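Local atomic coordinates of putative TOXIN related protein (Parabacteroides distasonis ATCC 8503, PDB entry 3K0Y), a protein that is of unknown function, a putative toxin-related protein whose NigD-like fold joins an N-terminal OB domain to a C-terminal beta sandwich. Residues A96-I108 / T149-Q161. Numbering follows the deposited sequence.
Sequences ANDSIYGTDPVSI and TLEFRHNAYDDPQ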
loop_
_atom_site.group_PDB
_atom_site.type_symbol
_atom_site.label_atom_id
_atom_site.label_comp_id
_atom_site.label_asym_id
_atom_site.label_seq_id
_atom_site.Cartn_x
_atom_site.Cartn_y
_atom_site.Cartn_z
ATOM N N ALA A 96 4.976 -23.559 -0.131
ATOM C CA ALA A 96 6.248 -22.799 -0.151
ATOM C C ALA A 96 6.072 -21.292 0.263
ATOM O O ALA A 96 7.019 -20.513 0.218
ATOM C CB ALA A 96 6.865 -22.902 -1.528
ATOM N N ASN A 97 4.877 -20.882 0.679
ATOM C CA ASN A 97 4.655 -19.493 1.100
ATOM C C ASN A 97 5.558 -19.036 2.224
ATOM O O ASN A 97 6.130 -17.958 2.133
ATOM C CB ASN A 97 3.190 -19.240 1.506
ATOM C CG ASN A 97 2.297 -19.023 0.305
ATOM O OD1 ASN A 97 2.779 -18.806 -0.836
ATOM N ND2 ASN A 97 0.997 -19.053 0.543
ATOM N N ASP A 98 5.675 -19.810 3.285
ATOM C CA ASP A 98 6.517 -19.434 4.405
ATOM C C ASP A 98 7.938 -19.251 3.993
ATOM O O ASP A 98 8.548 -18.275 4.387
ATOM C CB ASP A 98 6.492 -20.464 5.515
ATOM C CG ASP A 98 5.239 -20.380 6.346
ATOM O OD1 ASP A 98 4.503 -19.379 6.230
ATOM O OD2 ASP A 98 4.994 -21.316 7.105
ATOM N N SER A 99 8.443 -20.193 3.194
ATOM C CA SER A 99 9.806 -20.170 2.724
ATOM C C SER A 99 10.114 -19.043 1.736
ATOM O O SER A 99 11.190 -18.472 1.793
ATOM C CB SER A 99 10.163 -21.505 2.059
ATOM O OG SER A 99 11.433 -21.327 1.482
ATOM N N ILE A 100 9.207 -18.766 0.804
ATOM C CA ILE A 100 9.433 -17.742 -0.173
ATOM C C ILE A 100 9.091 -16.350 0.420
ATOM O O ILE A 100 9.894 -15.403 0.313
ATOM C CB ILE A 100 8.629 -18.000 -1.436
ATOM C CG1 ILE A 100 9.251 -19.162 -2.244
ATOM C CG2 ILE A 100 8.557 -16.731 -2.308
ATOM C CD1 ILE A 100 8.215 -19.949 -3.089
ATOM N N TYR A 101 7.935 -16.243 1.077
ATOM C CA TYR A 101 7.444 -14.953 1.496
ATOM C C TYR A 101 7.848 -14.553 2.891
ATOM O O TYR A 101 7.793 -13.375 3.206
ATOM C CB TYR A 101 5.937 -14.843 1.303
ATOM C CG TYR A 101 5.557 -14.893 -0.142
ATOM C CD1 TYR A 101 6.038 -13.945 -1.023
ATOM C CD2 TYR A 101 4.713 -15.887 -0.634
ATOM C CE1 TYR A 101 5.687 -13.965 -2.330
ATOM C CE2 TYR A 101 4.336 -15.904 -1.971
ATOM C CZ TYR A 101 4.834 -14.951 -2.809
ATOM O OH TYR A 101 4.515 -14.924 -4.135
ATOM N N GLY A 102 8.264 -15.507 3.712
ATOM C CA GLY A 102 8.903 -15.205 5.000
ATOM C C GLY A 102 7.944 -15.262 6.176
ATOM O O GLY A 102 6.746 -15.228 6.009
ATOM N N THR A 103 8.487 -15.374 7.376
ATOM C CA THR A 103 7.695 -15.458 8.589
ATOM C C THR A 103 8.288 -14.520 9.640
ATOM O O THR A 103 8.017 -14.650 10.857
ATOM C CB THR A 103 7.669 -16.896 9.125
ATOM O OG1 THR A 103 9.000 -17.379 9.168
ATOM C CG2 THR A 103 6.859 -17.793 8.213
ATOM N N ASP A 104 9.064 -13.557 9.162
ATOM C CA ASP A 104 9.791 -12.678 10.040
ATOM C C ASP A 104 8.815 -11.631 10.594
ATOM O O ASP A 104 8.229 -10.872 9.836
ATOM C CB ASP A 104 10.932 -12.026 9.282
ATOM C CG ASP A 104 12.054 -13.007 8.994
ATOM O OD1 ASP A 104 12.509 -13.671 9.942
ATOM O OD2 ASP A 104 12.477 -13.101 7.828
ATOM N N PRO A 105 8.668 -11.581 11.919
ATOM C CA PRO A 105 7.648 -10.715 12.466
ATOM C C PRO A 105 7.825 -9.225 12.181
ATOM O O PRO A 105 8.917 -8.734 11.917
ATOM C CB PRO A 105 7.678 -11.039 13.977
ATOM C CG PRO A 105 9.072 -11.515 14.220
ATOM C CD PRO A 105 9.397 -12.306 12.975
ATOM N N VAL A 106 6.704 -8.531 12.184
ATOM C CA VAL A 106 6.653 -7.080 12.097
ATOM C C VAL A 106 5.715 -6.537 13.179
ATOM O O VAL A 106 4.954 -7.283 13.831
ATOM C CB VAL A 106 6.121 -6.627 10.725
ATOM C CG1 VAL A 106 6.995 -7.226 9.521
ATOM C CG2 VAL A 106 4.647 -6.984 10.585
ATOM N N SER A 107 5.729 -5.218 13.288
ATOM C CA SER A 107 4.847 -4.463 14.163
ATOM C C SER A 107 3.926 -3.541 13.316
ATOM O O SER A 107 4.425 -2.727 12.536
ATOM C CB SER A 107 5.765 -3.607 15.019
ATOM O OG SER A 107 5.051 -2.916 15.974
ATOM N N ILE A 108 2.609 -3.698 13.410
ATOM C CA ILE A 108 1.678 -2.756 12.795
ATOM C C ILE A 108 0.641 -2.263 13.845
ATOM O O ILE A 108 -0.076 -3.043 14.404
ATOM C CB ILE A 108 0.939 -3.386 11.618
ATOM C CG1 ILE A 108 1.910 -4.013 10.577
ATOM C CG2 ILE A 108 0.095 -2.367 10.897
ATOM C CD1 ILE A 108 1.188 -4.833 9.500
ATOM N N THR A 149 -9.521 -12.449 2.220
ATOM C CA THR A 149 -8.640 -12.732 3.345
ATOM C C THR A 149 -7.225 -12.719 2.737
ATOM O O THR A 149 -6.900 -13.510 1.809
ATOM C CB THR A 149 -8.920 -14.091 4.076
ATOM O OG1 THR A 149 -10.235 -14.108 4.668
ATOM C CG2 THR A 149 -7.874 -14.350 5.185
ATOM N N LEU A 150 -6.386 -11.824 3.261
ATOM C CA LEU A 150 -5.027 -11.630 2.772
ATOM C C LEU A 150 -4.008 -11.816 3.874
ATOM O O LEU A 150 -4.350 -11.759 5.061
ATOM C CB LEU A 150 -4.897 -10.264 2.151
ATOM C CG LEU A 150 -5.923 -9.883 1.088
ATOM C CD1 LEU A 150 -5.946 -8.334 0.916
ATOM C CD2 LEU A 150 -5.578 -10.521 -0.226
ATOM N N GLU A 151 -2.754 -12.073 3.480
ATOM C CA GLU A 151 -1.658 -12.152 4.424
ATOM C C GLU A 151 -0.553 -11.176 4.010
ATOM O O GLU A 151 -0.103 -11.182 2.865
ATOM C CB GLU A 151 -1.050 -13.544 4.460
ATOM C CG GLU A 151 -1.924 -14.608 4.899
ATOM C CD GLU A 151 -1.267 -16.018 4.846
ATOM O OE1 GLU A 151 -0.184 -16.208 4.247
ATOM O OE2 GLU A 151 -1.869 -16.929 5.426
ATOM N N PHE A 152 -0.131 -10.346 4.943
ATOM C CA PHE A 152 0.969 -9.468 4.756
ATOM C C PHE A 152 2.186 -10.238 5.194
ATOM O O PHE A 152 2.280 -10.679 6.314
ATOM C CB PHE A 152 0.812 -8.193 5.587
ATOM C CG PHE A 152 2.015 -7.296 5.547
ATOM C CD1 PHE A 152 2.425 -6.734 4.351
ATOM C CD2 PHE A 152 2.742 -7.042 6.676
ATOM C CE1 PHE A 152 3.541 -5.919 4.300
ATOM C CE2 PHE A 152 3.848 -6.211 6.653
ATOM C CZ PHE A 152 4.254 -5.632 5.457
ATOM N N ARG A 153 3.137 -10.374 4.294
ATOM C CA ARG A 153 4.294 -11.213 4.495
ATOM C C ARG A 153 5.595 -10.396 4.436
ATOM O O ARG A 153 5.710 -9.424 3.655
ATOM C CB ARG A 153 4.264 -12.267 3.398
ATOM C CG ARG A 153 3.081 -13.189 3.498
ATOM C CD ARG A 153 3.504 -14.280 4.370
ATOM N NE ARG A 153 2.619 -15.418 4.368
ATOM C CZ ARG A 153 2.976 -16.592 4.856
ATOM N NH1 ARG A 153 4.183 -16.758 5.352
ATOM N NH2 ARG A 153 2.114 -17.576 4.877
ATOM N N HIS A 154 6.546 -10.778 5.301
ATOM C CA HIS A 154 7.835 -10.120 5.439
ATOM C C HIS A 154 8.911 -11.174 5.563
ATOM O O HIS A 154 8.834 -12.054 6.459
ATOM C CB HIS A 154 7.803 -9.184 6.638
ATOM C CG HIS A 154 9.138 -8.654 7.083
ATOM N ND1 HIS A 154 9.645 -8.926 8.330
ATOM C CD2 HIS A 154 10.012 -7.796 6.506
ATOM C CE1 HIS A 154 10.804 -8.307 8.485
ATOM N NE2 HIS A 154 11.059 -7.620 7.385
ATOM N N ASN A 155 9.873 -11.117 4.637
ATOM C CA ASN A 155 11.085 -11.951 4.720
ATOM C C ASN A 155 12.312 -11.076 4.897
ATOM O O ASN A 155 12.652 -10.325 4.004
ATOM C CB ASN A 155 11.270 -12.750 3.436
ATOM C CG ASN A 155 12.043 -14.038 3.643
ATOM O OD1 ASN A 155 12.907 -14.130 4.489
ATOM N ND2 ASN A 155 11.706 -15.042 2.863
ATOM N N ALA A 156 12.971 -11.205 6.041
ATOM C CA ALA A 156 14.243 -10.524 6.367
ATOM C C ALA A 156 15.504 -11.312 5.944
ATOM O O ALA A 156 16.637 -10.797 6.074
ATOM C CB ALA A 156 14.305 -10.270 7.886
ATOM N N TYR A 157 15.306 -12.557 5.501
ATOM C CA TYR A 157 16.408 -13.484 5.122
ATOM C C TYR A 157 17.456 -13.542 6.242
ATOM O O TYR A 157 17.121 -13.811 7.381
ATOM C CB TYR A 157 17.020 -13.116 3.738
ATOM C CG TYR A 157 16.000 -13.100 2.610
ATOM C CD1 TYR A 157 15.509 -14.292 2.060
ATOM C CD2 TYR A 157 15.484 -11.889 2.141
ATOM C CE1 TYR A 157 14.557 -14.265 1.028
ATOM C CE2 TYR A 157 14.500 -11.840 1.132
ATOM C CZ TYR A 157 14.048 -13.017 0.586
ATOM O OH TYR A 157 13.103 -12.933 -0.386
ATOM N N ASP A 158 18.710 -13.269 5.932
ATOM C CA ASP A 158 19.784 -13.319 6.939
ATOM C C ASP A 158 20.176 -11.944 7.480
ATOM O O ASP A 158 21.232 -11.808 8.053
ATOM C CB ASP A 158 21.037 -14.013 6.353
ATOM C CG ASP A 158 21.579 -13.320 5.109
ATOM O OD1 ASP A 158 20.935 -12.412 4.537
ATOM O OD2 ASP A 158 22.669 -13.698 4.671
ATOM N N ASP A 159 19.340 -10.924 7.275
ATOM C CA ASP A 159 19.634 -9.586 7.772
ATOM C C ASP A 159 19.779 -9.566 9.291
ATOM O O ASP A 159 18.862 -9.912 9.999
ATOM C CB ASP A 159 18.547 -8.592 7.381
ATOM C CG ASP A 159 19.039 -7.175 7.357
ATOM O OD1 ASP A 159 20.252 -6.934 7.058
ATOM O OD2 ASP A 159 18.202 -6.286 7.598
ATOM N N PRO A 160 20.944 -9.125 9.801
ATOM C CA PRO A 160 20.999 -8.949 11.240
ATOM C C PRO A 160 19.911 -7.988 11.736
ATOM O O PRO A 160 19.414 -7.159 10.981
ATOM C CB PRO A 160 22.389 -8.361 11.491
ATOM C CG PRO A 160 23.155 -8.537 10.253
ATOM C CD PRO A 160 22.156 -8.661 9.133
ATOM N N GLN A 161 19.569 -8.131 13.006
ATOM C CA GLN A 161 18.563 -7.342 13.695
ATOM C C GLN A 161 19.251 -6.317 14.598
ATOM O O GLN A 161 19.287 -6.489 15.795
ATOM C CB GLN A 161 17.723 -8.294 14.517
ATOM C CG GLN A 161 17.362 -9.492 13.719
ATOM C CD GLN A 161 16.336 -10.351 14.370
ATOM O OE1 GLN A 161 16.288 -10.475 15.590
ATOM N NE2 GLN A 161 15.527 -10.988 13.560
HETATM O O HOH W 1 12.123 -15.138 -1.157
HETATM O O HOH W 2 14.714 -14.875 7.703
#
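R153, on strand 149-155 of the NigD-like C-terminal beta sandwich, reaches across to D98 on the short helix 97-101, and the loop after the helix crosses the end of the same strand, its backbone bonding through V106 to W191 and through S107 to E125. R153 NH1 meets D98 OD1 at 2.8 Å, almost exactly in the guanidinium plane and on the anti lone pair of that oxygen; NH1 also donates to G102 O. NE and NH2 hold E151 OE1 from the side, so acceptors along the guanidinium edge fix its rotation, while N97 CB lies over one face. Y101 CB packs against the stem of R153, 3.7 Å from R153 CB, and the bend at chi2 (-88°) directs the chain beyond CG.

Hydrogen bonds then pin the loop. D104 N donates to H154 O, and H154 ND1 returns a bond to D104 O at 2.8 Å, within the ring plane but well above the carbonyl plane. The other ring nitrogen, NE2, is bonded to H134, so both are engaged. G102, with positive phi just past the helix, brings its CA to 3.9 Å from N155 CA. N155 ND2 donates to I100 O, and its OD1 closes an Asx turn with Y157 N. Water bridges I100 O to Y157 OH.

Apolar contacts continue into the sandwich interior: V106 CG2 meets the F152 ring edge, I108 CD1 sits 3.9 Å from F152 CD2, and from strand 119-128 F124 touches I108 and I122 touches F152. Just past strand 149-155, D104 OD2 accepts from A156 N at 2.7 Å, 31° out of the carboxylate plane, and from a water that also donates to Y157 O.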